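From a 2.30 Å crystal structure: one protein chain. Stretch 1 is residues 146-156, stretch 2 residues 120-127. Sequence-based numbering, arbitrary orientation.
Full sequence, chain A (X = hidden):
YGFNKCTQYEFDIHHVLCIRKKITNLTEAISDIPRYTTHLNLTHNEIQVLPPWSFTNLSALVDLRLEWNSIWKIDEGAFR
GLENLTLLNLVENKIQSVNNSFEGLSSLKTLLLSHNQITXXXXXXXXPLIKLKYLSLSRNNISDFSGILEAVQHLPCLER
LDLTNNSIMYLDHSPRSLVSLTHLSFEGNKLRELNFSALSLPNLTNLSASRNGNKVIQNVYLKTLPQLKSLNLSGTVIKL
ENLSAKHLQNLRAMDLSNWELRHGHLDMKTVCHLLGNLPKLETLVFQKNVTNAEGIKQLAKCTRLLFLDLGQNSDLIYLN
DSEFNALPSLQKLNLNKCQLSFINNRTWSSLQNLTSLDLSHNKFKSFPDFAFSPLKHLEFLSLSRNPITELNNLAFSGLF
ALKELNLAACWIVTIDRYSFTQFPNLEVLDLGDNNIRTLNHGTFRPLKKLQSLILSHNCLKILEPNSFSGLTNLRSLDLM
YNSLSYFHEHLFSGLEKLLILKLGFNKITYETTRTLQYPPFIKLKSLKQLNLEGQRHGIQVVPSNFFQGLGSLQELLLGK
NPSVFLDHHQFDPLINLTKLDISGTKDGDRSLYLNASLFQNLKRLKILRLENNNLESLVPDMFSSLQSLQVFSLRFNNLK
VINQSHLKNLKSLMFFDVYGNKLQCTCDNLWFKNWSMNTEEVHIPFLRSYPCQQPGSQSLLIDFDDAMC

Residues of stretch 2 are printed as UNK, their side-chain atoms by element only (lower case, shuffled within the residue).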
# COMPACT_ATOMS: atom_id res chain seq x y z
N SER A 146 1.22 19.40 51.01
CA SER A 146 1.51 19.02 52.41
C SER A 146 1.07 17.60 52.70
O SER A 146 1.81 16.83 53.29
CB SER A 146 0.85 19.96 53.43
OG SER A 146 1.39 21.27 53.36
N GLY A 147 -0.14 17.27 52.26
CA GLY A 147 -0.69 15.93 52.44
C GLY A 147 0.13 14.83 51.77
O GLY A 147 0.24 13.74 52.31
N ILE A 148 0.66 15.11 50.59
CA ILE A 148 1.51 14.14 49.91
C ILE A 148 2.80 13.94 50.70
O ILE A 148 3.25 12.81 50.88
CB ILE A 148 1.86 14.56 48.45
CG1 ILE A 148 0.59 14.78 47.64
CG2 ILE A 148 2.74 13.51 47.79
CD1 ILE A 148 -0.23 13.52 47.51
N LEU A 149 3.40 15.04 51.16
CA LEU A 149 4.60 14.96 51.99
C LEU A 149 4.39 14.16 53.27
O LEU A 149 5.27 13.39 53.67
CB LEU A 149 5.13 16.36 52.31
CG LEU A 149 5.97 17.01 51.22
CD1 LEU A 149 6.26 18.45 51.58
CD2 LEU A 149 7.26 16.24 51.02
N GLU A 150 3.24 14.32 53.90
CA GLU A 150 2.89 13.51 55.06
C GLU A 150 2.90 12.03 54.72
O GLU A 150 3.33 11.20 55.51
CB GLU A 150 1.51 13.88 55.60
CG GLU A 150 1.47 15.16 56.44
CD GLU A 150 2.14 14.99 57.79
OE1 GLU A 150 3.18 15.63 58.04
OE2 GLU A 150 1.62 14.20 58.62
N ALA A 151 2.43 11.72 53.52
CA ALA A 151 2.24 10.33 53.12
C ALA A 151 3.54 9.68 52.67
O ALA A 151 3.68 8.46 52.76
CB ALA A 151 1.17 10.21 52.05
N VAL A 152 4.49 10.48 52.23
CA VAL A 152 5.73 9.92 51.70
C VAL A 152 7.01 10.19 52.50
O VAL A 152 8.03 9.52 52.26
CB VAL A 152 5.94 10.32 50.20
CG1 VAL A 152 4.74 9.88 49.36
CG2 VAL A 152 6.21 11.80 50.05
N GLN A 153 6.98 11.14 53.43
CA GLN A 153 8.22 11.59 54.10
C GLN A 153 8.96 10.52 54.92
O GLN A 153 10.17 10.61 55.11
CB GLN A 153 7.96 12.85 54.95
CG GLN A 153 7.07 12.60 56.19
CD GLN A 153 6.70 13.90 56.93
OE1 GLN A 153 7.40 14.90 56.86
NE2 GLN A 153 5.57 13.87 57.63
N HIS A 154 8.23 9.50 55.37
CA HIS A 154 8.84 8.45 56.18
C HIS A 154 9.17 7.18 55.40
O HIS A 154 9.62 6.19 55.98
CB HIS A 154 7.98 8.15 57.41
CG HIS A 154 7.84 9.33 58.32
ND1 HIS A 154 6.63 9.95 58.56
CD2 HIS A 154 8.77 10.03 59.02
CE1 HIS A 154 6.82 10.98 59.38
NE2 HIS A 154 8.11 11.04 59.67
N LEU A 155 8.92 7.19 54.09
CA LEU A 155 9.30 6.07 53.25
C LEU A 155 10.82 5.90 53.26
O LEU A 155 11.56 6.81 52.92
CB LEU A 155 8.79 6.27 51.83
CG LEU A 155 7.29 6.02 51.72
CD1 LEU A 155 6.79 6.41 50.34
CD2 LEU A 155 6.99 4.57 52.02
N PRO A 156 11.28 4.73 53.68
CA PRO A 156 12.73 4.55 53.87
C PRO A 156 13.55 4.47 52.59
O PRO A 156 14.74 4.75 52.65
CB PRO A 156 12.82 3.22 54.63
CG PRO A 156 11.56 2.49 54.26
CD PRO A 156 10.50 3.54 54.06
N UNK A 120 -6.19 13.05 47.70
CA UNK A 120 -5.54 12.84 49.01
C UNK A 120 -5.01 11.43 49.21
O UNK A 120 -5.55 10.46 48.68
n UNK A 120 -8.02 15.10 49.59
c UNK A 120 -6.34 15.65 50.86
n UNK A 120 -7.11 16.76 50.61
c UNK A 120 -6.51 13.16 50.15
c UNK A 120 -8.13 16.39 49.84
c UNK A 120 -6.90 14.60 50.22
N UNK A 121 -3.97 11.33 50.03
CA UNK A 121 -3.42 10.03 50.39
C UNK A 121 -3.36 9.99 51.91
O UNK A 121 -2.82 10.90 52.53
c UNK A 121 -1.46 8.49 50.28
c UNK A 121 -0.63 9.65 47.71
c UNK A 121 -1.97 9.99 48.32
c UNK A 121 -2.00 9.84 49.85
N UNK A 122 -3.93 8.94 52.50
CA UNK A 122 -3.94 8.84 53.95
C UNK A 122 -2.51 8.80 54.47
O UNK A 122 -1.63 8.18 53.86
c UNK A 122 -5.84 8.10 56.72
c UNK A 122 -4.71 7.62 54.43
c UNK A 122 -4.35 7.15 58.02
c UNK A 122 -4.88 7.59 55.92
n UNK A 122 -5.49 7.82 58.02
n UNK A 122 -3.96 7.00 56.76
N UNK A 123 -2.30 9.49 55.59
CA UNK A 123 -1.00 9.60 56.24
C UNK A 123 -0.24 8.28 56.35
O UNK A 123 0.98 8.24 56.20
c UNK A 123 -0.23 11.36 59.64
c UNK A 123 0.06 10.74 58.27
n UNK A 123 -0.41 9.63 61.43
c UNK A 123 -1.19 10.16 57.65
c UNK A 123 -1.16 10.48 60.46
N UNK A 124 -0.97 7.20 56.59
CA UNK A 124 -0.35 5.89 56.83
C UNK A 124 -0.52 4.91 55.68
O UNK A 124 -0.29 3.71 55.86
o UNK A 124 0.53 6.48 59.55
c UNK A 124 -0.90 5.26 58.10
c UNK A 124 -0.65 6.10 59.33
o UNK A 124 -1.62 6.39 60.05
N UNK A 125 -0.94 5.41 54.52
CA UNK A 125 -1.19 4.52 53.39
C UNK A 125 0.06 3.72 53.02
O UNK A 125 -0.03 2.53 52.78
c UNK A 125 -1.72 5.29 52.22
N UNK A 126 1.23 4.36 53.03
CA UNK A 126 2.46 3.76 52.50
C UNK A 126 3.39 3.10 53.53
O UNK A 126 4.48 2.64 53.16
c UNK A 126 1.60 4.49 49.78
c UNK A 126 2.46 5.32 50.50
c UNK A 126 1.84 7.14 49.04
c UNK A 126 3.23 4.80 51.66
c UNK A 126 2.56 6.65 50.12
c UNK A 126 0.88 4.97 48.70
c UNK A 126 1.00 6.30 48.33
N UNK A 127 2.98 3.06 54.79
CA UNK A 127 3.77 2.42 55.86
C UNK A 127 4.34 1.01 55.59
O UNK A 127 5.52 0.76 55.87
o UNK A 127 2.67 3.77 57.57
c UNK A 127 3.88 1.84 58.31
c UNK A 127 3.01 2.42 57.21
O HOH W 1 -0.71 12.04 53.92
O HOH W 2 1.97 6.41 54.19

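Position 120 carries one carbon and then a five-membered ring of three carbons and two nitrogens. Its CA lies 6.7 Å from the CA of Gly147, yet its CA-to-CB bond points sideways and its side chain stays clear of stretch 1. That is His120.

Position 121 has four side-chain carbons, forked at the first, with one arm two carbons long. The CA-to-CB bond points toward stretch 1, and the carbons reach CD1 of Ile148 and CB of Ala151. The pattern is Ile121. Its CD1 lies 3.9 Å from CD1 of Ile148, and its CG2 lies 3.6 Å from CB of Ala151. The side chain is buried and purely apolar.

Position 122 again shows one carbon and a five-membered ring with two nitrogens. Its CA-to-CB bond points away from stretch 1. This is His122. Its ring turns back on its own stretch: its ND1 accepts a hydrogen bond from the backbone N of position 124 at 3.0 Å. Its backbone O closes a type I turn with the backbone N of position 125 at 2.9 Å.

Position 123 has four carbons in a row ending in nitrogen. One of the carbons comes close to OE2 of Glu150, but the terminal nitrogen lies farther from stretch 1. This is Lys123. Its CD is 3.5 Å from OE2 of Glu150.

Position 124 has two carbons, the second carrying two oxygens. Its CA-to-CB bond points away from stretch 1, and it touches nothing there. It is Asp124. OD2 of Asp124 forms a long salt bridge with NZ of Lys123, 3.7 Å.

Position 125 has a single side-chain carbon. It is buried but makes no contact with stretch 1. It is Ala125.

Position 126 has one carbon and a ring of six. Its CA-to-CB bond points toward stretch 1, and its side chain meets Ala151, Val152 and Leu155. This is Phe126. O of Ala151 lies at the ring edge, 3.4 Å from CD2 of Phe126. CG1 of Val152 is also at the edge, 4.0 Å from CD2 of Phe126. CD2 of Leu155 packs 3.8 Å from CB of Phe126.

Position 127 has one carbon carrying an oxygen and a carbon. Its CA-to-CB bond points away from stretch 1. It is Thr127. Its OG1 donates a weak hydrogen bond to O of Asp124 at 3.4 Å.

No direct hydrogen bond joins the stretches. Ile121 and Phe126 supply the apolar packing, and Ala151 touches both. The backbones come close here: CA of Ala151 is 4.6 Å from CA of Lys123. Two waters link the backbones. Water 1 donates to O of Ile121 at 2.8 Å and to O of Gly147 at 2.5 Å. Water 2 donates to O of Lys123 at 2.9 Å and O of Ala151 at 3.0 Å, and accepts from N of Phe126 at 2.5 Å.

Stretch 2 (120-127) HIHKDAFT
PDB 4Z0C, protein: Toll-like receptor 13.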